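Local coordinates for DUF357 domain-containing protein (Archaeoglobus fulgidus DSM 4304, PDB 2OO2) that is of unknown function but folds as a small three-helix domain of the DUF357 family and pairs with a second copy of itself, at residues A[7-18]-A[51-62]. Sequence-based numbering, arbitrary orientation.
Sequences LRRETLKWLERI and LVRAFECVVWAW
Val58 is the knob at the middle of this contact. It sits in a hollow on helix 3-21 made by Thr11, Trp14, Leu15 and Ile18. Its CG2 lies anti to the backbone N and reaches the helix backbone, 3.6 Å from Leu15 N. Further along, the indole of Trp62 wedges between two side chains. The CD1 of Ile18 lies over one face, 3.6 Å from the centroid of the five-membered ring and almost on its normal, a CH-pi contact. The edge of the Trp14 six-membered ring points at the opposite face, a T-shaped pair with planes at 79°. Arg17 CB meets the ring edge. The indole NH is spent on a nearly straight bond from Trp62 NE1 to Trp14 O, 2.9 Å long. That oxygen also takes the helical bond from Ile18 N, and the two donors come from opposite faces of the carbonyl plane. Helices 3-21 and 51-70 are two members of a three-helix bundle; the axes of segments 7-18 and 51-62 run roughly parallel, at 32°. Helix 29-47 closes the third side, with Ser42 touching both Leu15 and Val58. Toward the start of both segments Thr11 comes close to the other helix: its OG1 is 3.4 Å from Phe55 CB and also bonds back to Leu7 O. Thr11 CG2 packs against Ala54, on its backbone O and, at 4.0 Å, on its CB. Leu7 straddles the next turn, with CD1 on Leu51 CB at 3.7 Å and CD2 on Phe55 CB. Outside it, the CG of Arg8 rests on Leu51 CD2. Glu10 lays its CB near Phe55 CE1, while its OE1 forms a salt bridge with Arg53 of the second subunit and takes the N-H of Trp14 NE1, and OE2 pairs with Lys13.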
loop_
_atom_site.group_PDB
_atom_site.type_symbol
_atom_site.label_atom_id
_atom_site.label_comp_id
_atom_site.label_asym_id
_atom_site.label_seq_id
_atom_site.Cartn_x
_atom_site.Cartn_y
_atom_site.Cartn_z
ATOM N N LEU A 7 13.973 2.041 6.383
ATOM C CA LEU A 7 13.309 1.896 5.043
ATOM C C LEU A 7 13.963 0.896 4.089
ATOM O O LEU A 7 13.293 0.194 3.363
ATOM C CB LEU A 7 13.173 3.240 4.297
ATOM C CG LEU A 7 12.101 4.259 4.600
ATOM C CD1 LEU A 7 12.381 5.482 3.802
ATOM C CD2 LEU A 7 10.717 3.697 4.229
ATOM N N ARG A 8 15.285 0.892 4.016
ATOM C CA ARG A 8 16.023 -0.097 3.258
ATOM C C ARG A 8 15.762 -1.495 3.738
ATOM O O ARG A 8 15.481 -2.360 2.894
ATOM C CB ARG A 8 17.544 0.123 3.377
ATOM C CG ARG A 8 18.080 1.057 2.391
ATOM C CD ARG A 8 19.596 0.886 2.300
ATOM N NE ARG A 8 20.198 2.215 2.164
ATOM C CZ ARG A 8 20.857 2.844 3.142
ATOM N NH1 ARG A 8 21.024 2.265 4.342
ATOM N NH2 ARG A 8 21.363 4.065 2.921
ATOM N N ARG A 9 15.834 -1.740 5.055
ATOM C CA ARG A 9 15.666 -3.096 5.592
ATOM C C ARG A 9 14.239 -3.604 5.240
ATOM O O ARG A 9 14.107 -4.738 4.841
ATOM C CB ARG A 9 15.816 -3.202 7.106
ATOM C CG ARG A 9 17.253 -2.918 7.559
ATOM C CD ARG A 9 17.725 -3.789 8.725
ATOM N NE ARG A 9 19.046 -3.305 9.131
ATOM C CZ ARG A 9 19.291 -2.639 10.259
ATOM N NH1 ARG A 9 18.305 -2.402 11.135
ATOM N NH2 ARG A 9 20.532 -2.223 10.522
ATOM N N GLU A 10 13.231 -2.772 5.466
ATOM C CA GLU A 10 11.791 -3.184 5.273
ATOM C C GLU A 10 11.460 -3.386 3.799
ATOM O O GLU A 10 10.609 -4.242 3.428
ATOM C CB GLU A 10 10.844 -2.126 5.849
ATOM C CG GLU A 10 10.659 -2.103 7.369
ATOM C CD GLU A 10 9.977 -3.373 7.888
ATOM O OE1 GLU A 10 8.746 -3.614 7.607
ATOM O OE2 GLU A 10 10.699 -4.141 8.558
ATOM N N THR A 11 11.990 -2.496 2.958
ATOM C CA THR A 11 11.762 -2.597 1.498
ATOM C C THR A 11 12.354 -3.870 0.939
ATOM O O THR A 11 11.679 -4.670 0.203
ATOM C CB THR A 11 12.285 -1.322 0.710
ATOM O OG1 THR A 11 11.660 -0.165 1.271
ATOM C CG2 THR A 11 11.930 -1.471 -0.805
ATOM N N LEU A 12 13.631 -4.100 1.256
ATOM C CA LEU A 12 14.275 -5.356 0.823
ATOM C C LEU A 12 13.567 -6.620 1.320
ATOM O O LEU A 12 13.499 -7.609 0.577
ATOM C CB LEU A 12 15.718 -5.391 1.348
ATOM C CG LEU A 12 16.673 -4.646 0.455
ATOM C CD1 LEU A 12 18.042 -4.344 1.290
ATOM C CD2 LEU A 12 16.974 -5.441 -0.771
ATOM N N LYS A 13 13.059 -6.585 2.549
ATOM C CA LYS A 13 12.543 -7.740 3.247
ATOM C C LYS A 13 11.254 -8.104 2.456
ATOM O O LYS A 13 11.070 -9.228 2.006
ATOM C CB LYS A 13 12.091 -7.313 4.631
ATOM C CG LYS A 13 11.390 -8.399 5.468
ATOM C CD LYS A 13 10.568 -7.860 6.611
ATOM C CE LYS A 13 11.469 -7.265 7.697
ATOM N NZ LYS A 13 10.762 -6.688 8.935
ATOM N N TRP A 14 10.467 -7.089 2.222
ATOM C CA TRP A 14 9.110 -7.310 1.620
ATOM C C TRP A 14 9.214 -7.555 0.130
ATOM O O TRP A 14 8.309 -8.214 -0.543
ATOM C CB TRP A 14 8.318 -6.101 1.984
ATOM C CG TRP A 14 7.810 -6.182 3.380
ATOM C CD1 TRP A 14 8.061 -5.319 4.404
ATOM C CD2 TRP A 14 6.935 -7.179 3.904
ATOM N NE1 TRP A 14 7.426 -5.724 5.545
ATOM C CE2 TRP A 14 6.689 -6.857 5.242
ATOM C CE3 TRP A 14 6.314 -8.337 3.341
ATOM C CZ2 TRP A 14 5.894 -7.655 6.063
ATOM C CZ3 TRP A 14 5.518 -9.121 4.152
ATOM C CH2 TRP A 14 5.295 -8.786 5.487
ATOM N N LEU A 15 10.245 -7.001 -0.461
ATOM C CA LEU A 15 10.541 -7.218 -1.839
ATOM C C LEU A 15 11.087 -8.608 -2.084
ATOM O O LEU A 15 10.647 -9.277 -2.991
ATOM C CB LEU A 15 11.456 -6.140 -2.395
ATOM C CG LEU A 15 11.786 -5.958 -3.841
ATOM C CD1 LEU A 15 10.595 -5.681 -4.744
ATOM C CD2 LEU A 15 12.692 -4.724 -3.888
ATOM N N GLU A 16 12.022 -9.087 -1.269
ATOM C CA GLU A 16 12.470 -10.459 -1.445
ATOM C C GLU A 16 11.299 -11.468 -1.198
ATOM O O GLU A 16 11.222 -12.472 -1.871
ATOM C CB GLU A 16 13.602 -10.756 -0.528
ATOM C CG GLU A 16 14.771 -9.831 -0.775
ATOM C CD GLU A 16 15.859 -9.971 0.331
ATOM O OE1 GLU A 16 15.618 -10.610 1.404
ATOM O OE2 GLU A 16 16.961 -9.422 0.094
ATOM N N ARG A 17 10.387 -11.155 -0.298
ATOM C CA ARG A 17 9.277 -12.052 0.014
ATOM C C ARG A 17 8.346 -12.085 -1.210
ATOM O O ARG A 17 7.940 -13.177 -1.620
ATOM C CB ARG A 17 8.535 -11.608 1.291
ATOM C CG ARG A 17 9.310 -11.974 2.623
ATOM C CD ARG A 17 8.717 -11.241 3.768
ATOM N NE ARG A 17 9.454 -11.531 5.015
ATOM C CZ ARG A 17 9.075 -11.040 6.195
ATOM N NH1 ARG A 17 8.011 -10.246 6.287
ATOM N NH2 ARG A 17 9.781 -11.312 7.276
ATOM N N ILE A 18 8.041 -10.928 -1.808
ATOM C CA ILE A 18 6.989 -10.899 -2.874
ATOM C C ILE A 18 7.494 -11.491 -4.199
ATOM O O ILE A 18 6.739 -12.106 -4.996
ATOM C CB ILE A 18 6.408 -9.468 -3.022
ATOM C CG1 ILE A 18 5.034 -9.545 -3.681
ATOM C CG2 ILE A 18 7.383 -8.458 -3.743
ATOM C CD1 ILE A 18 4.282 -8.159 -3.723
ATOM N N LEU A 51 14.162 5.796 -1.650
ATOM C CA LEU A 51 13.607 4.858 -0.622
ATOM C C LEU A 51 12.118 4.990 -0.362
ATOM O O LEU A 51 11.394 3.916 -0.295
ATOM C CB LEU A 51 14.399 4.941 0.692
ATOM C CG LEU A 51 15.843 4.514 0.514
ATOM C CD1 LEU A 51 16.546 4.710 1.881
ATOM C CD2 LEU A 51 15.996 3.093 0.069
ATOM N N VAL A 52 11.622 6.230 -0.321
ATOM C CA VAL A 52 10.187 6.431 -0.031
ATOM C C VAL A 52 9.395 5.808 -1.198
ATOM O O VAL A 52 8.394 5.041 -0.962
ATOM C CB VAL A 52 9.794 7.898 0.038
ATOM C CG1 VAL A 52 8.397 8.061 0.426
ATOM C CG2 VAL A 52 10.609 8.610 1.171
ATOM N N ARG A 53 9.799 6.131 -2.437
ATOM C CA ARG A 53 9.000 5.556 -3.612
ATOM C C ARG A 53 9.275 4.068 -3.660
ATOM O O ARG A 53 8.349 3.247 -3.975
ATOM C CB ARG A 53 9.322 6.210 -4.952
ATOM C CG ARG A 53 9.072 7.709 -5.074
ATOM C CD ARG A 53 7.612 8.120 -5.133
ATOM N NE ARG A 53 7.102 8.473 -3.792
ATOM C CZ ARG A 53 6.016 9.200 -3.543
ATOM N NH1 ARG A 53 5.667 9.427 -2.286
ATOM N NH2 ARG A 53 5.280 9.693 -4.542
ATOM N N ALA A 54 10.482 3.632 -3.323
ATOM C CA ALA A 54 10.729 2.195 -3.334
ATOM C C ALA A 54 9.804 1.476 -2.366
ATOM O O ALA A 54 9.253 0.445 -2.724
ATOM C CB ALA A 54 12.136 1.802 -3.043
ATOM N N PHE A 55 9.709 1.966 -1.127
ATOM C CA PHE A 55 8.826 1.351 -0.151
ATOM C C PHE A 55 7.356 1.468 -0.565
ATOM O O PHE A 55 6.557 0.451 -0.499
ATOM C CB PHE A 55 9.013 1.952 1.207
ATOM C CG PHE A 55 8.213 1.325 2.309
ATOM C CD1 PHE A 55 8.429 0.024 2.748
ATOM C CD2 PHE A 55 7.243 2.144 2.958
ATOM C CE1 PHE A 55 7.709 -0.476 3.835
ATOM C CE2 PHE A 55 6.558 1.645 4.137
ATOM C CZ PHE A 55 6.799 0.318 4.522
ATOM N N GLU A 56 6.966 2.651 -1.035
ATOM C CA GLU A 56 5.607 2.918 -1.465
ATOM C C GLU A 56 5.227 1.854 -2.509
ATOM O O GLU A 56 4.071 1.261 -2.458
ATOM C CB GLU A 56 5.579 4.290 -2.095
ATOM C CG GLU A 56 4.151 4.806 -2.381
ATOM C CD GLU A 56 4.099 6.122 -3.142
ATOM O OE1 GLU A 56 4.953 6.446 -3.968
ATOM O OE2 GLU A 56 3.159 6.850 -2.912
ATOM N N CYS A 57 6.103 1.583 -3.476
ATOM C CA CYS A 57 5.715 0.552 -4.576
ATOM C C CYS A 57 5.616 -0.863 -4.027
ATOM O O CYS A 57 4.602 -1.653 -4.462
ATOM C CB CYS A 57 6.634 0.662 -5.836
ATOM S SG CYS A 57 6.540 2.180 -6.685
ATOM N N VAL A 58 6.464 -1.313 -3.084
ATOM C CA VAL A 58 6.396 -2.655 -2.477
ATOM C C VAL A 58 5.037 -2.883 -1.722
ATOM O O VAL A 58 4.350 -3.969 -1.911
ATOM C CB VAL A 58 7.666 -3.100 -1.688
ATOM C CG1 VAL A 58 7.619 -2.640 -0.252
ATOM C CG2 VAL A 58 7.754 -4.677 -1.744
ATOM N N VAL A 59 4.545 -1.820 -1.063
ATOM C CA VAL A 59 3.304 -1.893 -0.275
ATOM C C VAL A 59 2.205 -2.000 -1.324
ATOM O O VAL A 59 1.328 -2.885 -1.132
ATOM C CB VAL A 59 3.048 -0.686 0.499
ATOM C CG1 VAL A 59 1.828 -0.786 1.281
ATOM C CG2 VAL A 59 4.213 -0.588 1.611
ATOM N N TRP A 60 2.209 -1.127 -2.342
ATOM C CA TRP A 60 1.137 -1.292 -3.427
ATOM C C TRP A 60 1.207 -2.681 -4.000
ATOM O O TRP A 60 0.083 -3.289 -4.282
ATOM C CB TRP A 60 1.274 -0.243 -4.557
ATOM C CG TRP A 60 0.567 1.058 -4.212
ATOM C CD1 TRP A 60 1.145 2.205 -3.669
ATOM C CD2 TRP A 60 -0.823 1.326 -4.284
ATOM N NE1 TRP A 60 0.252 3.196 -3.519
ATOM C CE2 TRP A 60 -1.013 2.672 -3.858
ATOM C CE3 TRP A 60 -1.949 0.548 -4.676
ATOM C CZ2 TRP A 60 -2.246 3.261 -3.751
ATOM C CZ3 TRP A 60 -3.184 1.164 -4.637
ATOM C CH2 TRP A 60 -3.353 2.497 -4.182
ATOM N N ALA A 61 2.413 -3.177 -4.329
ATOM C CA ALA A 61 2.489 -4.583 -4.882
ATOM C C ALA A 61 1.811 -5.624 -3.953
ATOM O O ALA A 61 0.905 -6.440 -4.413
ATOM C CB ALA A 61 3.931 -4.993 -5.243
ATOM N N TRP A 62 2.138 -5.552 -2.661
ATOM C CA TRP A 62 1.498 -6.422 -1.680
ATOM C C TRP A 62 -0.029 -6.251 -1.535
ATOM O O TRP A 62 -0.755 -7.269 -1.354
ATOM C CB TRP A 62 2.204 -6.276 -0.332
ATOM C CG TRP A 62 3.369 -7.189 -0.239
ATOM C CD1 TRP A 62 4.737 -6.827 -0.237
ATOM C CD2 TRP A 62 3.344 -8.618 -0.082
ATOM N NE1 TRP A 62 5.487 -7.943 -0.121
ATOM C CE2 TRP A 62 4.686 -9.055 0.009
ATOM C CE3 TRP A 62 2.302 -9.583 -0.001
ATOM C CZ2 TRP A 62 5.030 -10.411 0.145
ATOM C CZ3 TRP A 62 2.649 -10.901 0.151
ATOM C CH2 TRP A 62 3.990 -11.315 0.199
#